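PDB 6SKY: Serine/threonine-protein kinase Tel1 from Chaetomium thermophilum, which probably phosphorylates serine or threonine in [ST]-Q motifs of its targets, using ATP, to trigger checkpoint signalling after DNA damage. Local coordinates for residues A[2373-2378]-A[2412-2417]; A[2400-2405]-A[2447-2452]. All coordinates share one frame; numbering follows the deposited sequence.

Interaction 1: A[2373-2378]-A[2412-2417]; sequences FLKLCI and NEVVKK
V2414 faces helix 2348-2387 and divides its two methyl groups between K2375 and I2378. The contact is apolar throughout, and no hydrogen bond links the two segments. The inner part is branched aliphatic packing. I2378 points at the other helix and presents its CG2 methyl to two valines in succession. I2378 CG2 lies 3.7 Å from V2415 CG2 and 3.8 Å from V2414 CG1. I2378 has its CG2 anti to the backbone N and its CG1 beside that N (chi1 -80°), which aims the short branch at the valines. With CG1 anti to its backbone N (chi1 179°), V2414 turns this methyl to I2378 and CG2 to the lysine. The outer part is packing against the aliphatic stem of a lysine. K2375 CG rests 3.7 Å from V2414 CG2. Beyond CG the lysine chain is extended, and it touches the valine by its root, not by its charged end. K2375 and V2414 are also the closest backbone pair, with CA atoms 6.6 Å apart.

The two helix segments run nearly parallel, at a crossing angle of -23° and an axis distance of 9.6 Å. Helix 2394-2404 lies between them in the chain. It also closes the buried side: I2378 touches L2401, and V2415 touches F2398 and W2402. The three helices pack together within the FAT region of this alpha-solenoid protein. The contact is graded from the buried I2378 and V2415, through the partly exposed V2414, to the exposed K2375. Its chemistry implies that shape and the exclusion of water hold these helices together, with the lysine stem covering the valine on the solvent side.

Interaction 2: A[2400-2405]-A[2447-2452]; sequences ALWLEK and KLLIDL
W2402 lays the benzo edge of its indole against L2448. The closest pair is W2402 CZ2 and L2448 CB, 3.9 Å apart. L2448 CD1 approaches the same CZ2 atom at 4.0 Å. The leucine CB sits at the ring edge, near the ring plane, so this is not stacking on a face. W2402 CG is anti to the backbone N (chi1 -178°), which carries the indole across to helix 2444-2459. L2449 completes the contact more loosely: its CD1 is 4.4 Å from W2402 CZ3, and its backbone N lies at the ring edge.

The polar side of the indole turns to another helix. W2402 NE1 is hydrogen-bonded to N2412 OD1 on helix 2409-2418. F2445, on helix 2444-2459, meets W2402 edge-to-face. The ring therefore bridges three helices of the FAT region, close to the end of its own, where K2405 leaves helical geometry. No hydrogen bond joins the two segments. The contact implies a division of labour within one side chain: carbon edges fill a buried apolar seam, while the bond to N2412 satisfies the buried N-H and should limit rotation of the ring.

Overall arrangement
Both interactions belong to the same group of packed helices in the FAT region, away from the nucleotide and magnesium sites, with centres about 11 Å apart. Their segments alternate along the chain. Helices 2348-2387 and 2409-2418 meet in interaction 1, helices 2394-2404 and 2444-2459 in interaction 2. Interaction 1 is partly buried and reaches the surface; interaction 2 is more enclosed. Small aliphatic branches and a lysine stem serve the first, whereas a single large aromatic ring spans the second. The two are joined directly: C2377 SG packs 3.6 Å from L2401 CD2, K2416 CA packs 3.7 Å from L2448 CD2, and the N2412-W2402 hydrogen bond adds a polar link.

Interaction 1: A[2373-2378]-A[2412-2417]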
loop_
_atom_site.group_PDB
_atom_site.type_symbol
_atom_site.label_atom_id
_atom_site.label_comp_id
_atom_site.label_asym_id
_atom_site.label_seq_id
_atom_site.Cartn_x
_atom_site.Cartn_y
_atom_site.Cartn_z
ATOM N N PHE A 2373 1.930 36.818 3.805
ATOM C CA PHE A 2373 1.372 35.597 3.235
ATOM C C PHE A 2373 -0.056 35.806 2.762
ATOM O O PHE A 2373 -0.450 35.287 1.714
ATOM C CB PHE A 2373 1.423 34.463 4.245
ATOM C CG PHE A 2373 2.709 33.719 4.246
ATOM C CD1 PHE A 2373 3.449 33.598 3.095
ATOM C CD2 PHE A 2373 3.186 33.146 5.401
ATOM C CE1 PHE A 2373 4.625 32.918 3.095
ATOM C CE2 PHE A 2373 4.367 32.468 5.404
ATOM C CZ PHE A 2373 5.085 32.354 4.251
ATOM N N LEU A 2374 -0.852 36.559 3.519
ATOM C CA LEU A 2374 -2.228 36.817 3.109
ATOM C C LEU A 2374 -2.282 37.607 1.810
ATOM O O LEU A 2374 -3.068 37.292 0.907
ATOM C CB LEU A 2374 -2.968 37.559 4.214
ATOM C CG LEU A 2374 -4.424 37.897 3.936
ATOM C CD1 LEU A 2374 -5.261 36.653 4.018
ATOM C CD2 LEU A 2374 -4.905 38.928 4.916
ATOM N N LYS A 2375 -1.470 38.659 1.706
ATOM C CA LYS A 2375 -1.409 39.421 0.464
ATOM C C LYS A 2375 -1.094 38.524 -0.721
ATOM O O LYS A 2375 -1.785 38.558 -1.744
ATOM C CB LYS A 2375 -0.360 40.521 0.566
ATOM C CG LYS A 2375 -0.861 41.822 1.112
ATOM C CD LYS A 2375 0.275 42.812 1.221
ATOM C CE LYS A 2375 -0.187 44.119 1.835
ATOM N NZ LYS A 2375 0.919 45.106 1.995
ATOM N N LEU A 2376 -0.035 37.722 -0.605
ATOM C CA LEU A 2376 0.372 36.887 -1.728
ATOM C C LEU A 2376 -0.695 35.862 -2.075
ATOM O O LEU A 2376 -0.932 35.581 -3.253
ATOM C CB LEU A 2376 1.689 36.193 -1.415
ATOM C CG LEU A 2376 2.897 37.102 -1.270
ATOM C CD1 LEU A 2376 4.088 36.287 -0.866
ATOM C CD2 LEU A 2376 3.152 37.801 -2.570
ATOM N N CYS A 2377 -1.362 35.310 -1.066
ATOM C CA CYS A 2377 -2.395 34.313 -1.314
ATOM C C CYS A 2377 -3.547 34.904 -2.110
ATOM O O CYS A 2377 -3.968 34.342 -3.127
ATOM C CB CYS A 2377 -2.888 33.751 0.017
ATOM S SG CYS A 2377 -3.953 32.325 -0.099
ATOM N N ILE A 2378 -4.071 36.046 -1.667
ATOM C CA ILE A 2378 -5.215 36.629 -2.361
ATOM C C ILE A 2378 -4.826 37.064 -3.765
ATOM O O ILE A 2378 -5.549 36.799 -4.739
ATOM C CB ILE A 2378 -5.800 37.791 -1.543
ATOM C CG1 ILE A 2378 -6.683 37.249 -0.431
ATOM C CG2 ILE A 2378 -6.605 38.702 -2.418
ATOM C CD1 ILE A 2378 -7.290 38.306 0.407
ATOM N N ASN A 2412 -8.499 44.016 1.390
ATOM C CA ASN A 2412 -9.369 44.790 0.521
ATOM C C ASN A 2412 -8.579 45.609 -0.483
ATOM O O ASN A 2412 -9.039 45.798 -1.608
ATOM C CB ASN A 2412 -10.282 45.674 1.354
ATOM C CG ASN A 2412 -11.215 44.871 2.219
ATOM O OD1 ASN A 2412 -11.671 43.808 1.822
ATOM N ND2 ASN A 2412 -11.492 45.365 3.412
ATOM N N GLU A 2413 -7.380 46.070 -0.130
ATOM C CA GLU A 2413 -6.572 46.772 -1.123
ATOM C C GLU A 2413 -6.109 45.833 -2.225
ATOM O O GLU A 2413 -6.166 46.182 -3.412
ATOM C CB GLU A 2413 -5.374 47.443 -0.463
ATOM C CG GLU A 2413 -5.743 48.527 0.521
ATOM C CD GLU A 2413 -6.674 49.567 -0.065
ATOM O OE1 GLU A 2413 -6.538 49.887 -1.265
ATOM O OE2 GLU A 2413 -7.545 50.065 0.676
ATOM N N VAL A 2414 -5.657 44.631 -1.862
ATOM C CA VAL A 2414 -5.228 43.686 -2.890
ATOM C C VAL A 2414 -6.395 43.305 -3.793
ATOM O O VAL A 2414 -6.259 43.232 -5.026
ATOM C CB VAL A 2414 -4.588 42.448 -2.248
ATOM C CG1 VAL A 2414 -4.163 41.480 -3.311
ATOM C CG2 VAL A 2414 -3.412 42.853 -1.421
ATOM N N VAL A 2415 -7.561 43.055 -3.198
ATOM C CA VAL A 2415 -8.726 42.686 -3.990
ATOM C C VAL A 2415 -9.134 43.828 -4.898
ATOM O O VAL A 2415 -9.452 43.620 -6.071
ATOM C CB VAL A 2415 -9.880 42.259 -3.073
ATOM C CG1 VAL A 2415 -11.135 42.116 -3.874
ATOM C CG2 VAL A 2415 -9.545 40.962 -2.398
ATOM N N LYS A 2416 -9.140 45.053 -4.375
ATOM C CA LYS A 2416 -9.457 46.205 -5.203
ATOM C C LYS A 2416 -8.528 46.287 -6.394
ATOM O O LYS A 2416 -8.952 46.623 -7.504
ATOM C CB LYS A 2416 -9.363 47.483 -4.383
ATOM C CG LYS A 2416 -9.462 48.728 -5.226
ATOM C CD LYS A 2416 -9.215 49.970 -4.414
ATOM C CE LYS A 2416 -9.250 51.196 -5.296
ATOM N NZ LYS A 2416 -9.019 52.432 -4.515
ATOM N N LYS A 2417 -7.255 45.967 -6.188
ATOM C CA LYS A 2417 -6.298 46.100 -7.273
ATOM C C LYS A 2417 -6.500 45.035 -8.346
ATOM O O LYS A 2417 -6.348 45.321 -9.536
ATOM C CB LYS A 2417 -4.883 46.047 -6.717
ATOM C CG LYS A 2417 -3.827 46.463 -7.698
ATOM C CD LYS A 2417 -2.470 46.454 -7.047
ATOM C CE LYS A 2417 -1.377 46.671 -8.065
ATOM N NZ LYS A 2417 -0.039 46.564 -7.431
#

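Interaction 2: A[2400-2405]-A[2447-2452]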
loop_
_atom_site.group_PDB
_atom_site.type_symbol
_atom_site.label_atom_id
_atom_site.label_comp_id
_atom_site.label_asym_id
_atom_site.label_seq_id
_atom_site.Cartn_x
_atom_site.Cartn_y
_atom_site.Cartn_z
ATOM N N ALA A 2400 -14.129 32.379 0.227
ATOM C CA ALA A 2400 -14.050 32.109 1.659
ATOM C C ALA A 2400 -12.968 32.957 2.311
ATOM O O ALA A 2400 -13.192 33.594 3.349
ATOM C CB ALA A 2400 -13.786 30.626 1.894
ATOM N N LEU A 2401 -11.789 32.998 1.694
ATOM C CA LEU A 2401 -10.668 33.730 2.263
ATOM C C LEU A 2401 -10.938 35.225 2.320
ATOM O O LEU A 2401 -10.501 35.902 3.251
ATOM C CB LEU A 2401 -9.422 33.441 1.443
ATOM C CG LEU A 2401 -8.101 33.992 1.934
ATOM C CD1 LEU A 2401 -7.720 33.311 3.213
ATOM C CD2 LEU A 2401 -7.081 33.740 0.875
ATOM N N TRP A 2402 -11.646 35.764 1.337
ATOM C CA TRP A 2402 -11.919 37.193 1.325
ATOM C C TRP A 2402 -13.018 37.557 2.301
ATOM O O TRP A 2402 -12.965 38.618 2.925
ATOM C CB TRP A 2402 -12.308 37.643 -0.074
ATOM C CG TRP A 2402 -12.554 39.102 -0.193
ATOM C CD1 TRP A 2402 -11.926 40.091 0.485
ATOM C CD2 TRP A 2402 -13.497 39.740 -1.049
ATOM N NE1 TRP A 2402 -12.414 41.309 0.105
ATOM C CE2 TRP A 2402 -13.384 41.119 -0.839
ATOM C CE3 TRP A 2402 -14.428 39.276 -1.978
ATOM C CZ2 TRP A 2402 -14.164 42.037 -1.518
ATOM C CZ3 TRP A 2402 -15.197 40.188 -2.651
ATOM C CH2 TRP A 2402 -15.062 41.551 -2.419
ATOM N N LEU A 2403 -14.033 36.708 2.441
ATOM C CA LEU A 2403 -15.103 37.023 3.374
ATOM C C LEU A 2403 -14.652 36.866 4.815
ATOM O O LEU A 2403 -15.193 37.530 5.700
ATOM C CB LEU A 2403 -16.323 36.150 3.100
ATOM C CG LEU A 2403 -17.037 36.358 1.764
ATOM C CD1 LEU A 2403 -18.372 35.659 1.759
ATOM C CD2 LEU A 2403 -17.208 37.821 1.462
ATOM N N GLU A 2404 -13.667 36.005 5.079
ATOM C CA GLU A 2404 -13.120 35.944 6.432
ATOM C C GLU A 2404 -12.397 37.231 6.798
ATOM O O GLU A 2404 -12.440 37.664 7.953
ATOM C CB GLU A 2404 -12.177 34.758 6.574
ATOM C CG GLU A 2404 -12.879 33.430 6.684
ATOM C CD GLU A 2404 -11.917 32.258 6.665
ATOM O OE1 GLU A 2404 -10.695 32.489 6.766
ATOM O OE2 GLU A 2404 -12.383 31.106 6.540
ATOM N N LYS A 2405 -11.733 37.855 5.833
ATOM C CA LYS A 2405 -10.899 39.030 6.053
ATOM C C LYS A 2405 -11.569 40.304 5.559
ATOM O O LYS A 2405 -10.916 41.185 5.008
ATOM C CB LYS A 2405 -9.553 38.868 5.365
ATOM C CG LYS A 2405 -8.879 37.567 5.649
ATOM C CD LYS A 2405 -8.449 37.501 7.079
ATOM C CE LYS A 2405 -7.630 36.269 7.333
ATOM N NZ LYS A 2405 -6.913 36.389 8.620
ATOM N N LYS A 2447 -18.076 48.434 -1.212
ATOM C CA LYS A 2447 -17.963 49.032 -2.533
ATOM C C LYS A 2447 -17.397 48.052 -3.545
ATOM O O LYS A 2447 -17.649 48.191 -4.743
ATOM C CB LYS A 2447 -17.108 50.290 -2.472
ATOM C CG LYS A 2447 -17.770 51.412 -1.720
ATOM C CD LYS A 2447 -16.935 52.666 -1.755
ATOM C CE LYS A 2447 -17.732 53.857 -1.261
ATOM N NZ LYS A 2447 -16.992 55.130 -1.454
ATOM N N LEU A 2448 -16.634 47.061 -3.089
ATOM C CA LEU A 2448 -16.165 46.018 -3.995
ATOM C C LEU A 2448 -17.220 44.943 -4.196
ATOM O O LEU A 2448 -17.415 44.462 -5.316
ATOM C CB LEU A 2448 -14.882 45.394 -3.462
ATOM C CG LEU A 2448 -13.669 46.300 -3.303
ATOM C CD1 LEU A 2448 -12.624 45.603 -2.486
ATOM C CD2 LEU A 2448 -13.123 46.654 -4.649
ATOM N N LEU A 2449 -17.924 44.574 -3.129
ATOM C CA LEU A 2449 -18.910 43.507 -3.222
ATOM C C LEU A 2449 -20.109 43.924 -4.058
ATOM O O LEU A 2449 -20.616 43.134 -4.862
ATOM C CB LEU A 2449 -19.345 43.098 -1.822
ATOM C CG LEU A 2449 -20.196 41.847 -1.713
ATOM C CD1 LEU A 2449 -19.515 40.717 -2.414
ATOM C CD2 LEU A 2449 -20.396 41.512 -0.276
ATOM N N ILE A 2450 -20.576 45.159 -3.894
ATOM C CA ILE A 2450 -21.722 45.622 -4.663
ATOM C C ILE A 2450 -21.365 45.748 -6.135
ATOM O O ILE A 2450 -22.169 45.418 -7.012
ATOM C CB ILE A 2450 -22.235 46.944 -4.073
ATOM C CG1 ILE A 2450 -23.073 46.647 -2.835
ATOM C CG2 ILE A 2450 -23.026 47.719 -5.092
ATOM C CD1 ILE A 2450 -23.505 47.864 -2.089
ATOM N N ASP A 2451 -20.143 46.183 -6.433
ATOM C CA ASP A 2451 -19.727 46.295 -7.824
ATOM C C ASP A 2451 -19.576 44.925 -8.465
ATOM O O ASP A 2451 -19.947 44.733 -9.627
ATOM C CB ASP A 2451 -18.426 47.080 -7.910
ATOM C CG ASP A 2451 -18.041 47.412 -9.328
ATOM O OD1 ASP A 2451 -18.889 47.959 -10.059
ATOM O OD2 ASP A 2451 -16.887 47.139 -9.715
ATOM N N LEU A 2452 -19.053 43.952 -7.722
ATOM C CA LEU A 2452 -18.944 42.601 -8.256
ATOM C C LEU A 2452 -20.314 41.995 -8.519
ATOM O O LEU A 2452 -20.533 41.377 -9.566
ATOM C CB LEU A 2452 -18.152 41.724 -7.295
ATOM C CG LEU A 2452 -18.031 40.246 -7.638
ATOM C CD1 LEU A 2452 -17.089 40.062 -8.788
ATOM C CD2 LEU A 2452 -17.559 39.478 -6.442
#